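PDB 2EBF: dermonecrotic toxin from Pasteurella multocida, which acts as a potent mitogen, induces bone resorption and is associated with the severe progressive form of atrophic rhinitis in pigs. Local coordinates for residues F574-A578 against G579-E583; L731-P734 against P735-T738. All blocks are in the same frame, centred on the assembly; numbering follows the deposited sequence.

Interaction 1: F574-A578 against G579-E583; sequences FKLTA and GFPTE
L576 reaches across the turn that it begins, meeting G579, F580 and P581 through different atoms. Its CG lies 3.4 Å from G579 O. Beyond it the branches part: CD2 approaches CD2 of the F580 ring at 3.8 Å, slanting onto the aromatic group, while CD1 meets CD of P581 at 4.0 Å, the two side chains being roughly perpendicular. As modelled, chi2 of the leucine is 6°, with CD1 nearly eclipsing CA, an unfavourable shape that may be uncertain in this surface side chain. A branched aliphatic residue suits this place because one methyl can serve the ring and the other the proline.

The contact is a surface turn in the C3 domain, within the loop that leads from strand 567-568 to helix 583-591. Helix 701-711 covers part of it, with Q710 and R711 touching L576, and E707 and R711 touching P581.

At A578 a water links two backbone groups of the turn. The amide N of A578 donates to this water at 2.8 Å, which in turn donates to O of G579 at 2.6 Å. The small methyl of A578 adds little bulk to the exposed corner, and G579, without a side chain, follows there and turns its carbonyl O to both the water and L576 CG. P581, whose ring restrains phi, then carries the chain in an extended course toward the helix. T582 is the N-cap: its OG1 caps a backbone N of the first turn and its own N bonds to S585 OG, in the manner of a capping box.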
# COMPACT_ATOMS: atom_id res chain seq x y z
N PHE A 574 19.54 22.96 5.08
CA PHE A 574 19.56 23.47 3.72
C PHE A 574 20.79 24.33 3.49
O PHE A 574 21.31 24.93 4.43
CB PHE A 574 18.26 24.22 3.43
CG PHE A 574 17.08 23.31 3.22
CD1 PHE A 574 16.47 23.21 1.98
CD2 PHE A 574 16.59 22.52 4.26
CE1 PHE A 574 15.38 22.36 1.78
CE2 PHE A 574 15.51 21.66 4.06
CZ PHE A 574 14.91 21.58 2.82
N LYS A 575 21.28 24.32 2.26
CA LYS A 575 22.49 25.06 1.87
C LYS A 575 22.37 25.51 0.43
O LYS A 575 21.65 24.91 -0.37
CB LYS A 575 23.75 24.18 1.98
CG LYS A 575 23.94 23.47 3.31
CD LYS A 575 24.86 22.27 3.15
CE LYS A 575 24.77 21.35 4.36
NZ LYS A 575 25.62 20.14 4.13
N LEU A 576 23.09 26.58 0.11
CA LEU A 576 23.23 27.05 -1.26
C LEU A 576 24.00 26.00 -2.08
O LEU A 576 25.01 25.47 -1.62
CB LEU A 576 23.98 28.38 -1.26
CG LEU A 576 23.30 29.75 -1.45
CD1 LEU A 576 21.80 29.74 -1.49
CD2 LEU A 576 23.82 30.76 -0.43
N THR A 577 23.49 25.69 -3.28
CA THR A 577 24.10 24.69 -4.17
C THR A 577 25.27 25.32 -4.89
O THR A 577 26.40 24.81 -4.86
CB THR A 577 23.07 24.14 -5.20
OG1 THR A 577 22.29 23.11 -4.59
CG2 THR A 577 23.78 23.57 -6.44
N ALA A 578 24.99 26.44 -5.55
CA ALA A 578 26.01 27.24 -6.21
C ALA A 578 26.46 28.33 -5.24
O ALA A 578 26.75 28.06 -4.06
CB ALA A 578 25.44 27.85 -7.48
N GLY A 579 26.52 29.56 -5.73
CA GLY A 579 26.80 30.71 -4.90
C GLY A 579 25.48 31.34 -4.52
O GLY A 579 24.44 30.68 -4.50
N PHE A 580 25.52 32.64 -4.23
CA PHE A 580 24.31 33.38 -3.91
C PHE A 580 23.40 33.43 -5.12
O PHE A 580 23.87 33.53 -6.25
CB PHE A 580 24.65 34.79 -3.46
CG PHE A 580 25.36 34.85 -2.14
CD1 PHE A 580 26.66 35.33 -2.07
CD2 PHE A 580 24.74 34.40 -0.98
CE1 PHE A 580 27.33 35.38 -0.86
CE2 PHE A 580 25.40 34.44 0.23
CZ PHE A 580 26.70 34.93 0.30
N PRO A 581 22.08 33.36 -4.88
CA PRO A 581 21.12 33.56 -5.96
C PRO A 581 21.22 34.98 -6.50
O PRO A 581 21.61 35.90 -5.77
CB PRO A 581 19.76 33.33 -5.28
CG PRO A 581 20.01 33.45 -3.84
CD PRO A 581 21.42 33.08 -3.59
N THR A 582 20.90 35.15 -7.78
CA THR A 582 20.92 36.45 -8.42
C THR A 582 19.62 36.63 -9.18
O THR A 582 18.86 35.68 -9.35
CB THR A 582 22.10 36.59 -9.41
OG1 THR A 582 22.01 35.55 -10.40
CG2 THR A 582 23.44 36.51 -8.69
N GLU A 583 19.38 37.85 -9.65
CA GLU A 583 18.21 38.11 -10.48
C GLU A 583 18.28 37.26 -11.75
O GLU A 583 17.25 36.74 -12.20
CB GLU A 583 18.08 39.60 -10.80
CG GLU A 583 17.63 40.44 -9.59
CD GLU A 583 16.19 40.15 -9.17
OE1 GLU A 583 15.31 40.94 -9.57
OE2 GLU A 583 15.94 39.15 -8.46
O HOH W 1 23.16 28.56 -5.23

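Interaction 2: L731-P734 against P735-T738; sequences LFMP and PLFT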
# COMPACT_ATOMS: atom_id res chain seq x y z
N LEU A 731 7.47 34.19 17.83
CA LEU A 731 7.47 32.85 18.45
C LEU A 731 7.07 31.73 17.48
O LEU A 731 6.84 30.59 17.90
CB LEU A 731 6.58 32.87 19.71
CG LEU A 731 7.17 33.63 20.90
CD1 LEU A 731 6.16 33.76 22.03
CD2 LEU A 731 8.43 32.93 21.40
N PHE A 732 7.04 32.05 16.19
CA PHE A 732 6.80 31.05 15.13
C PHE A 732 8.01 30.12 15.00
O PHE A 732 9.11 30.55 14.65
CB PHE A 732 6.49 31.73 13.79
CG PHE A 732 6.26 30.76 12.64
CD1 PHE A 732 5.43 29.64 12.79
CD2 PHE A 732 6.84 31.00 11.40
CE1 PHE A 732 5.21 28.76 11.72
CE2 PHE A 732 6.63 30.13 10.33
CZ PHE A 732 5.80 29.00 10.49
N MET A 733 7.79 28.85 15.31
CA MET A 733 8.88 27.86 15.29
C MET A 733 8.45 26.56 14.66
O MET A 733 7.25 26.28 14.57
CB MET A 733 9.49 27.65 16.70
CG MET A 733 8.52 27.31 17.82
SD MET A 733 9.33 27.31 19.46
CE MET A 733 9.43 29.05 19.87
N PRO A 734 9.42 25.76 14.14
CA PRO A 734 9.06 24.50 13.51
C PRO A 734 8.39 23.54 14.50
O PRO A 734 8.49 23.77 15.73
CB PRO A 734 10.42 23.92 13.07
CG PRO A 734 11.35 25.13 12.97
CD PRO A 734 10.88 26.00 14.12
N PRO A 735 7.70 22.50 13.99
CA PRO A 735 7.19 21.47 14.88
C PRO A 735 8.29 20.99 15.83
O PRO A 735 9.44 20.80 15.41
CB PRO A 735 6.76 20.36 13.92
CG PRO A 735 6.31 21.12 12.71
CD PRO A 735 7.35 22.21 12.59
N LEU A 736 7.94 20.84 17.10
CA LEU A 736 8.94 20.61 18.14
C LEU A 736 9.70 19.28 18.03
O LEU A 736 10.85 19.20 18.46
CB LEU A 736 8.33 20.81 19.53
CG LEU A 736 7.87 22.23 19.86
CD1 LEU A 736 7.31 22.29 21.26
CD2 LEU A 736 8.99 23.30 19.63
N PHE A 737 9.07 18.27 17.44
CA PHE A 737 9.76 16.99 17.21
C PHE A 737 10.95 17.14 16.27
O PHE A 737 11.82 16.25 16.22
CB PHE A 737 8.79 15.89 16.73
CG PHE A 737 8.57 15.87 15.23
CD1 PHE A 737 9.33 15.05 14.40
CD2 PHE A 737 7.59 16.68 14.66
CE1 PHE A 737 9.11 15.04 13.01
CE2 PHE A 737 7.35 16.68 13.30
CZ PHE A 737 8.11 15.86 12.46
N THR A 738 11.02 18.26 15.54
CA THR A 738 12.14 18.53 14.63
C THR A 738 13.29 19.32 15.25
O THR A 738 14.33 19.48 14.61
CB THR A 738 11.70 19.25 13.32
OG1 THR A 738 11.31 20.59 13.62
CG2 THR A 738 10.53 18.50 12.63
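M733 and L736 meet obliquely near their outer ends, SD of the methionine lying 4.0 Å from CD2 of the leucine. A chi1 of 53°, with CG between the backbone N and the carbonyl carbon, and an extended chi2 carry SD there, and the later bend at chi3 turns the terminal CE away; a long, unbranched side chain can span the gap.

P734 and P735 form a stiff link. With no N-H and ring-restrained phi angles, they keep the chain extended until it enters the 3-10 segment 736-738. CB of P734 lies 3.5 Å from T738 OG1, and its ring is buried against F718, T651 and W653, a place where a compact, apolar ring is at home.

T738 closes the turn. Its chi1 of 70° sets OG1 between the backbone N and carbonyl carbon, turned back to P735 O, and lays CG2 3.5 Å above the centre of the F737 ring. OG1 donates to P735 O at 2.6 Å, in the carbonyl plane, with a C=O...donor angle of 156°. The same oxygen accepts T738 N at 3.0 Å, the i to i+3 bond of a 3-10 turn.

W653 NE1 bonds to T738 OG1 as well, so this buried hydroxyl donates to P735 O and accepts from the indole N-H. Two bonds on one carbonyl and two on one hydroxyl thus fix the threonine's rotation and satisfy its polar atom.

Both interactions lie in the C3 domain and follow one another along the chain; neither encloses nor crosses the other. Coming from strand 567-568, interaction 1 turns the loop just before helix 583-591 and rests on helix 701-711. Well over a hundred residues later, interaction 2 bends the chain after helix 726-730, against strands 643-656 and 717-720. Their centres are about 25 Å apart and their nearest atoms about 10 Å, so they do not touch. A looser connection exists through the antiparallel sheet: strand 567-568 pairs with 717-720, against which F732, P734 and P735 pack, and T738 touches L571, a few residues upstream of 574-578.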